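Local coordinates for putative curved DNA-binding protein (Chaetomium thermophilum var. thermophilum DSM 1495, PDB 4IPA) that probably takes part in ribosome biogenesis as an Arx1 of the methionine aminopeptidase-like M24 family, and may bind DNA, at residues Q59-M64 and H83-S88; Y292-K297 and Q308-R313. All blocks are in the same frame, centred on the assembly; numbering follows the deposited sequence.

Contact 1. Residues Q59-M64 and H83-S88; sequences QGDKLM and HPTTVS
Gly60 and Thr85 are the nearest pair of CA atoms, 5.6 Å apart, where helix 59-64 runs roughly antiparallel to strand 84-88 (151°) with the two axes 7.4 Å apart at their nearest. Gly60 has no side chain to keep the strand off, and Thr85 OG1 comes within 3.2 Å of Gly60 C. Both direct hydrogen bonds end on one oxygen, Asp61 OD1. It takes the hydroxyl of Thr85 OG1 at 2.8 Å, from above the carboxylate plane, and the backbone Thr85 N at 2.9 Å on its syn lone pair, that second bond fairly straight at 162°. Thr85 can present hydroxyl and N-H to the same acceptor because OG1 sits beside its own backbone N (chi1 -61°). The second carboxylate oxygen, Asp61 OD2, accepts from a water that also donates to Thr85 O, and it forms a salt bridge with Arg307. With an alanine in place of Asp61, Thr85 N, the Thr85 hydroxyl and Arg307 would probably all be left without this acceptor in a buried contact. The strand pairs with strand 115-124 on both sides of Thr85, His83 with Gly121 and Thr86 with Gln119, while Met64 from the helix lies against Leu120 and Ala122 of that strand and Ile35 of helix 23-46.

Contact 2. Residues Y292-K297 and Q308-R313; sequences YSEVQK and QLEDER
Glu294 lays its carboxylate against the side chain of Leu309, with Glu294 CD 3.5 Å from Leu309 CD2, and continues past it to the backbone beyond. An extended chain, with CG anti to the backbone N (chi1 174°), carries the acid out from helix 292-297 to the loop that precedes the next helix. There Glu294 OE2 accepts from Glu310 N at 2.8 Å, on the syn lone pair and with an N-H...O angle of 156°. Its partner Glu294 OE1 takes a bond from a water 2.9 Å away, and that water in turn accepts from Asp311 N. Two successive backbone N-H groups are thus held by one carboxylate, the first directly and the second through water. They lead into an N-cap: Asp311 stands just before helix 312-324, and its OD1 accepts from Asp314 N in the first turn. Both helices belong to an insertion in the pita-bread fold of the methionine aminopeptidase-like M24 family, running between strands 250-258 and 342-352. On the inner side Val295 CG2 meets Leu309 CD2 at 3.8 Å, and Val295 also packs on Phe328. Outward, the acid of Glu310, a residue exposed to solvent, approaches that of Glu294, OE2 to OE2 4.2 Å, a pairing of like charges that might raise the proton affinity of the pair somewhat, though the N-H and water held by Glu294 would work against this.

In the fold
Contact 1 is buried, about 13 Å from the centre of the chain to its own centre, and joins a helix to the edge strand of the three-stranded sheet. Contact 2 lies about 23 Å out, is only partly buried, and joins different elements, a helix and the loop leading into another. In both an acid accepts a backbone N-H directly and a water bridges its other oxygen to the backbone, to a carbonyl in contact 1 and to a second N-H in contact 2. The inner acid also has an arginine partner, whereas the outer one faces a second glutamate. The two meet at Gln308, whose CG lies 3.4 Å from Asp61 OD2. Arg307 pairs with Asp61 and touches Glu312, linking both neighbourhoods.

Contact 1. Residues Q59-M64 and H83-S88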
ATOM      1  N   GLN A  59      -9.439  16.349   3.364  1.00 24.63           N
ATOM      2  CA  GLN A  59     -10.815  15.852   3.338  1.00 28.25           C
ATOM      3  C   GLN A  59     -10.883  14.349   3.608  1.00 24.21           C
ATOM      4  O   GLN A  59     -11.788  13.871   4.302  1.00 24.68           O
ATOM      5  CB  GLN A  59     -11.501  16.187   2.012  1.00 21.87           C
ATOM      6  CG  GLN A  59     -12.973  15.765   1.950  1.00 35.19           C
ATOM      7  CD  GLN A  59     -13.818  16.360   3.081  1.00 37.71           C
ATOM      8  OE1 GLN A  59     -13.513  17.426   3.612  1.00 40.47           O
ATOM      9  NE2 GLN A  59     -14.875  15.658   3.454  1.00 38.93           N
ATOM     10  N   GLY A  60      -9.923  13.611   3.061  1.00 21.80           N
ATOM     11  CA  GLY A  60      -9.866  12.176   3.280  1.00 20.92           C
ATOM     12  C   GLY A  60      -9.668  11.895   4.756  1.00 22.44           C
ATOM     13  O   GLY A  60     -10.345  11.026   5.322  1.00 21.69           O
ATOM     14  N   ASP A  61      -8.757  12.646   5.378  1.00 19.68           N
ATOM     15  CA  ASP A  61      -8.440  12.447   6.788  1.00 25.01           C
ATOM     16  C   ASP A  61      -9.644  12.761   7.675  1.00 24.30           C
ATOM     17  O   ASP A  61      -9.901  12.069   8.657  1.00 22.89           O
ATOM     18  CB  ASP A  61      -7.205  13.261   7.200  1.00 19.84           C
ATOM     19  CG  ASP A  61      -5.901  12.666   6.653  1.00 23.48           C
ATOM     20  OD1 ASP A  61      -5.927  11.501   6.190  1.00 20.50           O
ATOM     21  OD2 ASP A  61      -4.856  13.361   6.687  1.00 19.33           O
ATOM     22  N   LYS A  62     -10.362  13.801   7.304  1.00 28.80           N
ATOM     23  CA  LYS A  62     -11.565  14.193   7.970  1.00 29.17           C
ATOM     24  C   LYS A  62     -12.637  13.118   7.867  1.00 23.70           C
ATOM     25  O   LYS A  62     -13.204  12.752   8.833  1.00 25.17           O
ATOM     26  CB  LYS A  62     -12.047  15.543   7.469  1.00 29.12           C
ATOM     27  CG  LYS A  62     -13.495  15.833   7.717  1.00 31.30           C
ATOM     28  CD  LYS A  62     -13.948  17.064   6.989  1.00 42.88           C
ATOM     29  CE  LYS A  62     -14.797  17.924   7.874  1.00 46.54           C
ATOM     30  NZ  LYS A  62     -15.927  18.427   7.088  1.00 54.43           N
ATOM     31  N   LEU A  63     -12.883  12.629   6.689  1.00 21.03           N
ATOM     32  CA  LEU A  63     -13.753  11.511   6.497  1.00 22.84           C
ATOM     33  C   LEU A  63     -13.417  10.294   7.317  1.00 23.07           C
ATOM     34  O   LEU A  63     -14.290   9.655   7.799  1.00 24.54           O
ATOM     35  CB  LEU A  63     -13.739  11.124   5.073  1.00 23.10           C
ATOM     36  CG  LEU A  63     -14.808  11.908   4.436  1.00 35.31           C
ATOM     37  CD1 LEU A  63     -14.535  12.020   2.967  1.00 37.74           C
ATOM     38  CD2 LEU A  63     -16.024  11.075   4.732  1.00 30.27           C
ATOM     39  N   MET A  64     -12.144   9.987   7.435  1.00 20.30           N
ATOM     40  CA  MET A  64     -11.682   8.864   8.168  1.00 20.82           C
ATOM     41  C   MET A  64     -12.028   8.998   9.621  1.00 24.15           C
ATOM     42  O   MET A  64     -12.467   8.081  10.247  1.00 23.77           O
ATOM     43  CB  MET A  64     -10.186   8.737   8.036  1.00 17.94           C
ATOM     44  CG  MET A  64      -9.563   7.593   8.779  1.00 20.98           C
ATOM     45  SD  MET A  64      -9.867   6.022   7.989  1.00 24.87           S
ATOM     46  CE  MET A  64      -8.668   6.054   6.733  1.00 18.72           C
ATOM     47  N   HIS A  83      -3.005   4.595   8.158  1.00 17.05           N
ATOM     48  CA  HIS A  83      -2.235   5.292   7.118  1.00 14.34           C
ATOM     49  C   HIS A  83      -2.954   6.557   6.723  1.00 15.28           C
ATOM     50  O   HIS A  83      -4.145   6.514   6.393  1.00 16.79           O
ATOM     51  CB  HIS A  83      -2.067   4.409   5.878  1.00 14.44           C
ATOM     52  CG  HIS A  83      -0.948   4.824   4.967  1.00 15.54           C
ATOM     53  ND1 HIS A  83      -1.055   5.874   4.073  1.00 14.02           N
ATOM     54  CD2 HIS A  83       0.294   4.301   4.780  1.00 14.22           C
ATOM     55  CE1 HIS A  83       0.073   5.991   3.394  1.00 15.90           C
ATOM     56  NE2 HIS A  83       0.912   5.050   3.805  1.00 13.43           N
ATOM     57  N   PRO A  84      -2.234   7.687   6.728  1.00 14.12           N
ATOM     58  CA  PRO A  84      -2.806   8.973   6.321  1.00 16.98           C
ATOM     59  C   PRO A  84      -3.328   8.907   4.888  1.00 16.02           C
ATOM     60  O   PRO A  84      -2.841   8.097   4.098  1.00 15.14           O
ATOM     61  CB  PRO A  84      -1.600   9.916   6.379  1.00 15.62           C
ATOM     62  CG  PRO A  84      -0.434   9.032   6.147  1.00 14.64           C
ATOM     63  CD  PRO A  84      -0.773   7.768   6.895  1.00 14.39           C
ATOM     64  N   THR A  85      -4.317   9.736   4.567  1.00 15.00           N
ATOM     65  CA  THR A  85      -4.772   9.873   3.196  1.00 17.29           C
ATOM     66  C   THR A  85      -3.639  10.452   2.360  1.00 17.41           C
ATOM     67  O   THR A  85      -3.096  11.504   2.679  1.00 17.76           O
ATOM     68  CB  THR A  85      -5.953  10.847   3.090  1.00 20.96           C
ATOM     69  OG1 THR A  85      -7.062  10.360   3.854  1.00 17.90           O
ATOM     70  CG2 THR A  85      -6.370  11.002   1.638  1.00 19.76           C
ATOM     71  N   THR A  86      -3.252   9.763   1.300  1.00 16.11           N
ATOM     72  CA  THR A  86      -2.196  10.302   0.459  1.00 16.33           C
ATOM     73  C   THR A  86      -2.637  10.241  -0.990  1.00 15.18           C
ATOM     74  O   THR A  86      -3.391   9.355  -1.384  1.00 15.39           O
ATOM     75  CB  THR A  86      -0.874   9.538   0.620  1.00 14.49           C
ATOM     76  OG1 THR A  86      -1.091   8.161   0.294  1.00 15.08           O
ATOM     77  CG2 THR A  86      -0.335   9.676   2.045  1.00 13.33           C
ATOM     78  N   VAL A  87      -2.155  11.183  -1.783  1.00 16.72           N
ATOM     79  CA  VAL A  87      -2.585  11.309  -3.164  1.00 14.64           C
ATOM     80  C   VAL A  87      -1.355  11.642  -3.982  1.00 15.53           C
ATOM     81  O   VAL A  87      -0.843  12.749  -3.908  1.00 15.72           O
ATOM     82  CB  VAL A  87      -3.666  12.396  -3.288  1.00 16.06           C
ATOM     83  CG1 VAL A  87      -4.011  12.679  -4.747  1.00 13.20           C
ATOM     84  CG2 VAL A  87      -4.914  11.976  -2.497  1.00 13.83           C
ATOM     85  N   SER A  88      -0.868  10.662  -4.739  1.00 15.65           N
ATOM     86  CA  SER A  88       0.449  10.762  -5.353  1.00 17.17           C
ATOM     87  C   SER A  88       0.384  10.855  -6.873  1.00 17.69           C
ATOM     88  O   SER A  88      -0.166   9.970  -7.533  1.00 13.19           O
ATOM     89  CB  SER A  88       1.321   9.575  -4.937  1.00 14.39           C
ATOM     90  OG  SER A  88       1.304   9.431  -3.531  1.00 17.70           O
TER
HETATM   91  O   HOH W   1      -2.784  13.079   4.837  1.00 19.56           O

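Contact 2. Residues Y292-K297 and Q308-R313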
ATOM      1  N   TYR A 292       6.320  13.994  19.988  1.00 20.86           N
ATOM      2  CA  TYR A 292       6.405  12.568  20.229  1.00 22.79           C
ATOM      3  C   TYR A 292       5.182  12.057  20.989  1.00 23.11           C
ATOM      4  O   TYR A 292       4.592  11.035  20.627  1.00 20.73           O
ATOM      5  CB  TYR A 292       7.665  12.231  21.018  1.00 24.83           C
ATOM      6  CG  TYR A 292       7.783  10.748  21.252  1.00 23.15           C
ATOM      7  CD1 TYR A 292       7.171  10.148  22.344  1.00 20.91           C
ATOM      8  CD2 TYR A 292       8.474   9.946  20.357  1.00 22.51           C
ATOM      9  CE1 TYR A 292       7.263   8.786  22.549  1.00 27.04           C
ATOM     10  CE2 TYR A 292       8.579   8.583  20.552  1.00 26.28           C
ATOM     11  CZ  TYR A 292       7.974   8.006  21.651  1.00 26.64           C
ATOM     12  OH  TYR A 292       8.072   6.656  21.829  1.00 22.53           O
ATOM     13  N   SER A 293       4.800  12.782  22.037  1.00 23.79           N
ATOM     14  CA  SER A 293       3.645  12.401  22.843  1.00 26.65           C
ATOM     15  C   SER A 293       2.348  12.597  22.094  1.00 19.30           C
ATOM     16  O   SER A 293       1.466  11.758  22.168  1.00 20.75           O
ATOM     17  CB  SER A 293       3.614  13.159  24.167  1.00 25.07           C
ATOM     18  OG  SER A 293       4.712  12.746  24.952  1.00 35.39           O
ATOM     19  N   GLU A 294       2.239  13.700  21.372  1.00 19.48           N
ATOM     20  CA  GLU A 294       1.069  13.911  20.522  1.00 25.43           C
ATOM     21  C   GLU A 294       0.855  12.716  19.579  1.00 21.80           C
ATOM     22  O   GLU A 294      -0.279  12.281  19.353  1.00 19.13           O
ATOM     23  CB  GLU A 294       1.210  15.193  19.694  1.00 22.86           C
ATOM     24  CG  GLU A 294       0.087  15.383  18.687  1.00 24.87           C
ATOM     25  CD  GLU A 294       0.309  16.564  17.757  1.00 29.27           C
ATOM     26  OE1 GLU A 294       1.406  17.150  17.781  1.00 28.15           O
ATOM     27  OE2 GLU A 294      -0.617  16.912  16.994  1.00 31.38           O
ATOM     28  N   VAL A 295       1.952  12.188  19.042  1.00 20.77           N
ATOM     29  CA  VAL A 295       1.868  11.127  18.046  1.00 19.45           C
ATOM     30  C   VAL A 295       1.588   9.778  18.708  1.00 20.95           C
ATOM     31  O   VAL A 295       0.775   8.994  18.225  1.00 17.39           O
ATOM     32  CB  VAL A 295       3.146  11.045  17.206  1.00 19.66           C
ATOM     33  CG1 VAL A 295       3.182   9.732  16.430  1.00 19.72           C
ATOM     34  CG2 VAL A 295       3.245  12.233  16.275  1.00 18.50           C
ATOM     35  N   GLN A 296       2.254   9.515  19.825  1.00 18.72           N
ATOM     36  CA  GLN A 296       2.014   8.274  20.537  1.00 21.55           C
ATOM     37  C   GLN A 296       0.534   8.126  20.861  1.00 22.53           C
ATOM     38  O   GLN A 296      -0.059   7.064  20.653  1.00 25.36           O
ATOM     39  CB  GLN A 296       2.828   8.214  21.829  1.00 23.22           C
ATOM     40  CG  GLN A 296       2.432   7.046  22.721  1.00 31.14           C
ATOM     41  CD  GLN A 296       3.446   6.775  23.818  1.00 41.83           C
ATOM     42  OE1 GLN A 296       4.067   7.699  24.342  1.00 45.86           O
ATOM     43  NE2 GLN A 296       3.627   5.501  24.163  1.00 45.51           N
ATOM     44  N   LYS A 297      -0.067   9.204  21.349  1.00 19.70           N
ATOM     45  CA  LYS A 297      -1.468   9.178  21.737  1.00 23.71           C
ATOM     46  C   LYS A 297      -2.436   9.083  20.563  1.00 23.63           C
ATOM     47  O   LYS A 297      -3.410   8.342  20.616  1.00 24.01           O
ATOM     48  CB  LYS A 297      -1.794  10.372  22.636  1.00 27.12           C
ATOM     49  CG  LYS A 297      -1.151  10.267  24.019  1.00 34.52           C
ATOM     50  CD  LYS A 297      -1.117  11.627  24.720  1.00 45.48           C
ATOM     51  CE  LYS A 297      -1.156  11.492  26.253  1.00 46.24           C
ATOM     52  NZ  LYS A 297      -1.091  12.821  26.951  1.00 51.09           N
ATOM     53  N   GLN A 308      -0.935  16.246   9.704  1.00 19.30           N
ATOM     54  CA  GLN A 308      -2.034  15.848  10.573  1.00 22.19           C
ATOM     55  C   GLN A 308      -1.875  16.399  11.971  1.00 21.24           C
ATOM     56  O   GLN A 308      -2.843  16.448  12.728  1.00 23.69           O
ATOM     57  CB  GLN A 308      -2.158  14.328  10.646  1.00 21.44           C
ATOM     58  CG  GLN A 308      -2.864  13.705   9.457  1.00 20.58           C
ATOM     59  CD  GLN A 308      -2.765  12.188   9.469  1.00 21.76           C
ATOM     60  OE1 GLN A 308      -1.666  11.626   9.414  1.00 18.55           O
ATOM     61  NE2 GLN A 308      -3.919  11.513   9.555  1.00 23.92           N
ATOM     62  N   LEU A 309      -0.655  16.791  12.323  1.00 21.93           N
ATOM     63  CA  LEU A 309      -0.381  17.252  13.685  1.00 25.36           C
ATOM     64  C   LEU A 309      -1.063  18.593  13.946  1.00 26.07           C
ATOM     65  O   LEU A 309      -1.473  19.267  13.008  1.00 25.31           O
ATOM     66  CB  LEU A 309       1.123  17.352  13.934  1.00 19.76           C
ATOM     67  CG  LEU A 309       1.858  16.014  13.853  1.00 26.36           C
ATOM     68  CD1 LEU A 309       3.323  16.171  14.247  1.00 27.40           C
ATOM     69  CD2 LEU A 309       1.185  15.010  14.746  1.00 24.35           C
ATOM     70  N   GLU A 310      -1.177  18.970  15.219  1.00 27.43           N
ATOM     71  CA  GLU A 310      -1.868  20.199  15.618  1.00 32.42           C
ATOM     72  C   GLU A 310      -1.237  21.472  15.067  1.00 29.59           C
ATOM     73  O   GLU A 310      -1.946  22.414  14.728  1.00 26.79           O
ATOM     74  CB  GLU A 310      -1.948  20.312  17.147  1.00 35.10           C
ATOM     75  CG  GLU A 310      -2.828  19.276  17.826  1.00 40.05           C
ATOM     76  CD  GLU A 310      -2.829  19.409  19.347  1.00 55.28           C
ATOM     77  OE1 GLU A 310      -2.507  20.507  19.855  1.00 59.30           O
ATOM     78  OE2 GLU A 310      -3.144  18.414  20.039  1.00 54.53           O
ATOM     79  N   ASP A 311       0.092  21.508  15.005  1.00 28.40           N
ATOM     80  CA  ASP A 311       0.801  22.723  14.592  1.00 32.32           C
ATOM     81  C   ASP A 311       2.023  22.431  13.716  1.00 25.46           C
ATOM     82  O   ASP A 311       2.979  21.803  14.173  1.00 25.14           O
ATOM     83  CB  ASP A 311       1.239  23.536  15.820  1.00 30.68           C
ATOM     84  CG  ASP A 311       1.965  24.815  15.440  1.00 32.03           C
ATOM     85  OD1 ASP A 311       3.193  24.772  15.196  1.00 34.25           O
ATOM     86  OD2 ASP A 311       1.304  25.871  15.373  1.00 44.38           O
ATOM     87  N   GLU A 312       2.005  22.905  12.474  1.00 22.94           N
ATOM     88  CA  GLU A 312       3.077  22.562  11.537  1.00 26.76           C
ATOM     89  C   GLU A 312       4.443  23.057  11.984  1.00 27.90           C
ATOM     90  O   GLU A 312       5.451  22.365  11.801  1.00 29.50           O
ATOM     91  CB  GLU A 312       2.755  23.001  10.098  1.00 25.60           C
ATOM     92  CG  GLU A 312       1.498  22.343   9.552  1.00 26.38           C
ATOM     93  CD  GLU A 312       1.289  22.546   8.059  1.00 28.27           C
ATOM     94  OE1 GLU A 312       1.963  23.410   7.459  1.00 30.69           O
ATOM     95  OE2 GLU A 312       0.435  21.831   7.487  1.00 29.21           O
ATOM     96  N   ARG A 313       4.492  24.243  12.575  1.00 26.93           N
ATOM     97  CA  ARG A 313       5.765  24.735  13.095  1.00 30.24           C
ATOM     98  C   ARG A 313       6.376  23.846  14.177  1.00 23.92           C
ATOM     99  O   ARG A 313       7.554  23.534  14.115  1.00 26.25           O
ATOM    100  CB  ARG A 313       5.667  26.197  13.548  1.00 35.25           C
ATOM    101  CG  ARG A 313       6.215  27.155  12.502  1.00 42.45           C
ATOM    102  CD  ARG A 313       5.900  28.601  12.832  1.00 57.90           C
ATOM    103  NE  ARG A 313       6.394  28.964  14.156  1.00 63.48           N
ATOM    104  CZ  ARG A 313       7.665  29.239  14.442  1.00 56.46           C
ATOM    105  NH1 ARG A 313       8.605  29.194  13.500  1.00 51.16           N
ATOM    106  NH2 ARG A 313       7.991  29.558  15.685  1.00 54.05           N
TER
HETATM  107  O   HOH W   2       1.804  19.676  16.511  1.00 26.78           O